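Local coordinates for uncharacterized protein lp_2219 (Lactobacillus plantarum, PDB 3HFQ), which is of unknown function but folds as a seven-bladed beta-propeller of the lactonase family, and so may act on a sugar lactone, at residues Arg97-Tyr101 / Asn168-Ala172. The protein carries 1 engineered substitution. Numbering follows the deposited sequence.
Sequences RQLVY and NVSDA
This contact joins two neighbouring blades of a seven-bladed beta-propeller. Residues 97-101 run from the turn after strand 90-94 into strand 99-104 of one four-stranded antiparallel blade. Residues 168-172 end strand 163-169 of the next blade and enter the turn that follows. The two backbones keep apart: the nearest CA atoms, those of Arg97 and Asp171, are 6.3 Å from each other. Side chains and water fill the gap, and 256 Å² is buried in all. Gln98 has positive phi and psi (58/54). With Leu99 it faces Asp94 in a G1 beta bulge, and the strand is extended from Leu99 on. Val169 is extended, chi1 t, and its CA-to-CB bond points toward the other blade. Its CG1 meets Leu99 CD1 at 3.8 Å and Tyr101 OH at 3.6 Å, near the plane of the tyrosine ring at its edge. Leu99 is mt. Arg97 starts m, t, t, and its guanidinium lays one face over Val169, with Arg97 CZ 3.8 Å from Val169 CB. The polar ends of this cluster are held by its surroundings. Asp94 OD2 takes a salt bridge from Arg97 NH1 and a hydrogen bond with Tyr101 OH, while Arg97 NH2 reaches Asn152 O in the next blade. Two waters bridge the segments. One donates to Arg97 O (2.7 Å) and Asp171 O (2.8 Å). The other accepts from Arg97 NE at 2.7 Å and donates to Val169 O and Asp171 OD1, both at 2.8 Å.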
ATOM      1  N   ARG A  97       3.949 -18.515  -6.661  1.00 10.74           N
ATOM      2  CA  ARG A  97       5.131 -18.491  -7.524  1.00 12.26           C
ATOM      3  C   ARG A  97       6.444 -18.277  -6.770  1.00 14.10           C
ATOM      4  O   ARG A  97       7.522 -18.423  -7.347  1.00 12.74           O
ATOM      5  CB  ARG A  97       5.003 -17.384  -8.581  1.00 10.92           C
ATOM      6  CG  ARG A  97       3.820 -17.509  -9.534  1.00 15.81           C
ATOM      7  CD  ARG A  97       3.937 -16.487 -10.666  1.00 17.64           C
ATOM      8  NE  ARG A  97       2.853 -16.588 -11.643  1.00 17.08           N
ATOM      9  CZ  ARG A  97       1.715 -15.899 -11.582  1.00 16.44           C
ATOM     10  NH1 ARG A  97       1.502 -15.048 -10.588  1.00 10.88           N
ATOM     11  NH2 ARG A  97       0.793 -16.055 -12.523  1.00 16.04           N
ATOM     12  N   GLN A  98       6.353 -17.924  -5.494  1.00 12.70           N
ATOM     13  CA  GLN A  98       7.536 -17.658  -4.680  1.00 11.44           C
ATOM     14  C   GLN A  98       8.373 -16.542  -5.305  1.00 11.46           C
ATOM     15  O   GLN A  98       9.568 -16.699  -5.568  1.00 12.15           O
ATOM     16  CB  GLN A  98       8.362 -18.936  -4.503  1.00 11.89           C
ATOM     17  CG  GLN A  98       7.731 -19.908  -3.506  1.00 16.27           C
ATOM     18  CD  GLN A  98       7.701 -19.344  -2.092  1.00 18.37           C
ATOM     19  OE1 GLN A  98       8.745 -19.141  -1.476  1.00 18.72           O
ATOM     20  NE2 GLN A  98       6.500 -19.083  -1.576  1.00 12.34           N
ATOM     21  N   LEU A  99       7.713 -15.412  -5.542  1.00 11.10           N
ATOM     22  CA  LEU A  99       8.343 -14.232  -6.126  1.00  9.85           C
ATOM     23  C   LEU A  99       8.001 -13.008  -5.276  1.00 11.36           C
ATOM     24  O   LEU A  99       7.021 -13.012  -4.531  1.00 10.35           O
ATOM     25  CB  LEU A  99       7.814 -13.987  -7.545  1.00 12.44           C
ATOM     26  CG  LEU A  99       7.976 -15.037  -8.649  1.00 13.34           C
ATOM     27  CD1 LEU A  99       7.216 -14.575  -9.892  1.00  8.74           C
ATOM     28  CD2 LEU A  99       9.446 -15.247  -8.959  1.00 13.01           C
ATOM     29  N   VAL A 100       8.818 -11.967  -5.393  1.00  9.95           N
ATOM     30  CA  VAL A 100       8.587 -10.709  -4.685  1.00  8.13           C
ATOM     31  C   VAL A 100       8.551  -9.619  -5.753  1.00  9.22           C
ATOM     32  O   VAL A 100       9.417  -9.575  -6.627  1.00  9.51           O
ATOM     33  CB  VAL A 100       9.712 -10.400  -3.658  1.00  8.69           C
ATOM     34  CG1 VAL A 100       9.650  -8.932  -3.227  1.00 11.49           C
ATOM     35  CG2 VAL A 100       9.546 -11.298  -2.425  1.00 10.86           C
ATOM     36  N   TYR A 101       7.535  -8.763  -5.701  1.00  6.42           N
ATOM     37  CA  TYR A 101       7.401  -7.678  -6.668  1.00  8.14           C
ATOM     38  C   TYR A 101       7.651  -6.337  -5.988  1.00 11.71           C
ATOM     39  O   TYR A 101       7.325  -6.162  -4.814  1.00 11.13           O
ATOM     40  CB  TYR A 101       5.988  -7.648  -7.252  1.00 10.95           C
ATOM     41  CG  TYR A 101       5.504  -8.954  -7.834  1.00 11.38           C
ATOM     42  CD1 TYR A 101       6.081  -9.489  -8.984  1.00 12.21           C
ATOM     43  CD2 TYR A 101       4.444  -9.640  -7.247  1.00 12.19           C
ATOM     44  CE1 TYR A 101       5.616 -10.689  -9.531  1.00 17.13           C
ATOM     45  CE2 TYR A 101       3.973 -10.833  -7.782  1.00 13.24           C
ATOM     46  CZ  TYR A 101       4.560 -11.350  -8.925  1.00 14.44           C
ATOM     47  OH  TYR A 101       4.105 -12.544  -9.436  1.00 10.31           O
ATOM     48  N   ASN A 168       1.173 -10.478 -17.376  1.00 13.39           N
ATOM     49  CA  ASN A 168       1.123 -11.902 -17.098  1.00 13.79           C
ATOM     50  C   ASN A 168       2.495 -12.188 -16.507  1.00 14.14           C
ATOM     51  O   ASN A 168       3.476 -11.541 -16.881  1.00 13.41           O
ATOM     52  CB  ASN A 168       0.911 -12.701 -18.380  1.00 13.10           C
ATOM     53  CG  ASN A 168      -0.477 -12.504 -18.949  1.00 12.47           C
ATOM     54  OD1 ASN A 168      -1.465 -12.575 -18.220  1.00 12.24           O
ATOM     55  ND2 ASN A 168      -0.561 -12.256 -20.250  1.00 12.15           N
ATOM     56  N   VAL A 169       2.570 -13.134 -15.577  1.00  9.17           N
ATOM     57  CA  VAL A 169       3.840 -13.454 -14.932  1.00 11.03           C
ATOM     58  C   VAL A 169       4.259 -14.885 -15.237  1.00 14.22           C
ATOM     59  O   VAL A 169       3.442 -15.801 -15.160  1.00 12.85           O
ATOM     60  CB  VAL A 169       3.730 -13.307 -13.397  1.00 13.02           C
ATOM     61  CG1 VAL A 169       5.108 -13.391 -12.762  1.00 14.83           C
ATOM     62  CG2 VAL A 169       3.050 -11.996 -13.045  1.00 12.87           C
ATOM     63  N   SER A 170       5.529 -15.072 -15.584  1.00 12.62           N
ATOM     64  CA  SER A 170       6.041 -16.407 -15.879  1.00 15.46           C
ATOM     65  C   SER A 170       6.600 -17.009 -14.593  1.00 17.01           C
ATOM     66  O   SER A 170       6.863 -16.285 -13.630  1.00 14.53           O
ATOM     67  CB  SER A 170       7.149 -16.338 -16.933  1.00 12.35           C
ATOM     68  OG  SER A 170       8.323 -15.748 -16.402  1.00 14.18           O
ATOM     69  N   ASP A 171       6.776 -18.330 -14.572  1.00 16.54           N
ATOM     70  CA  ASP A 171       7.309 -19.003 -13.392  1.00 17.93           C
ATOM     71  C   ASP A 171       8.723 -18.524 -13.084  1.00 16.06           C
ATOM     72  O   ASP A 171       9.114 -18.421 -11.921  1.00 13.43           O
ATOM     73  CB  ASP A 171       7.344 -20.522 -13.595  1.00 22.47           C
ATOM     74  CG  ASP A 171       5.966 -21.127 -13.748  1.00 27.55           C
ATOM     75  OD1 ASP A 171       4.978 -20.487 -13.333  1.00 26.37           O
ATOM     76  OD2 ASP A 171       5.877 -22.257 -14.272  1.00 29.69           O
ATOM     77  N   ALA A 172       9.485 -18.244 -14.139  1.00 13.91           N
ATOM     78  CA  ALA A 172      10.866 -17.796 -14.010  1.00 12.48           C
ATOM     79  C   ALA A 172      10.987 -16.387 -13.441  1.00 18.43           C
ATOM     80  O   ALA A 172      12.075 -15.961 -13.047  1.00 13.36           O
ATOM     81  CB  ALA A 172      11.561 -17.873 -15.366  1.00 15.86           C
TER
HETATM   82  O   HOH W   1       7.592 -19.489  -9.784  1.00 16.43           O
HETATM   83  O   HOH W   2       3.408 -18.228 -13.742  1.00 23.03           O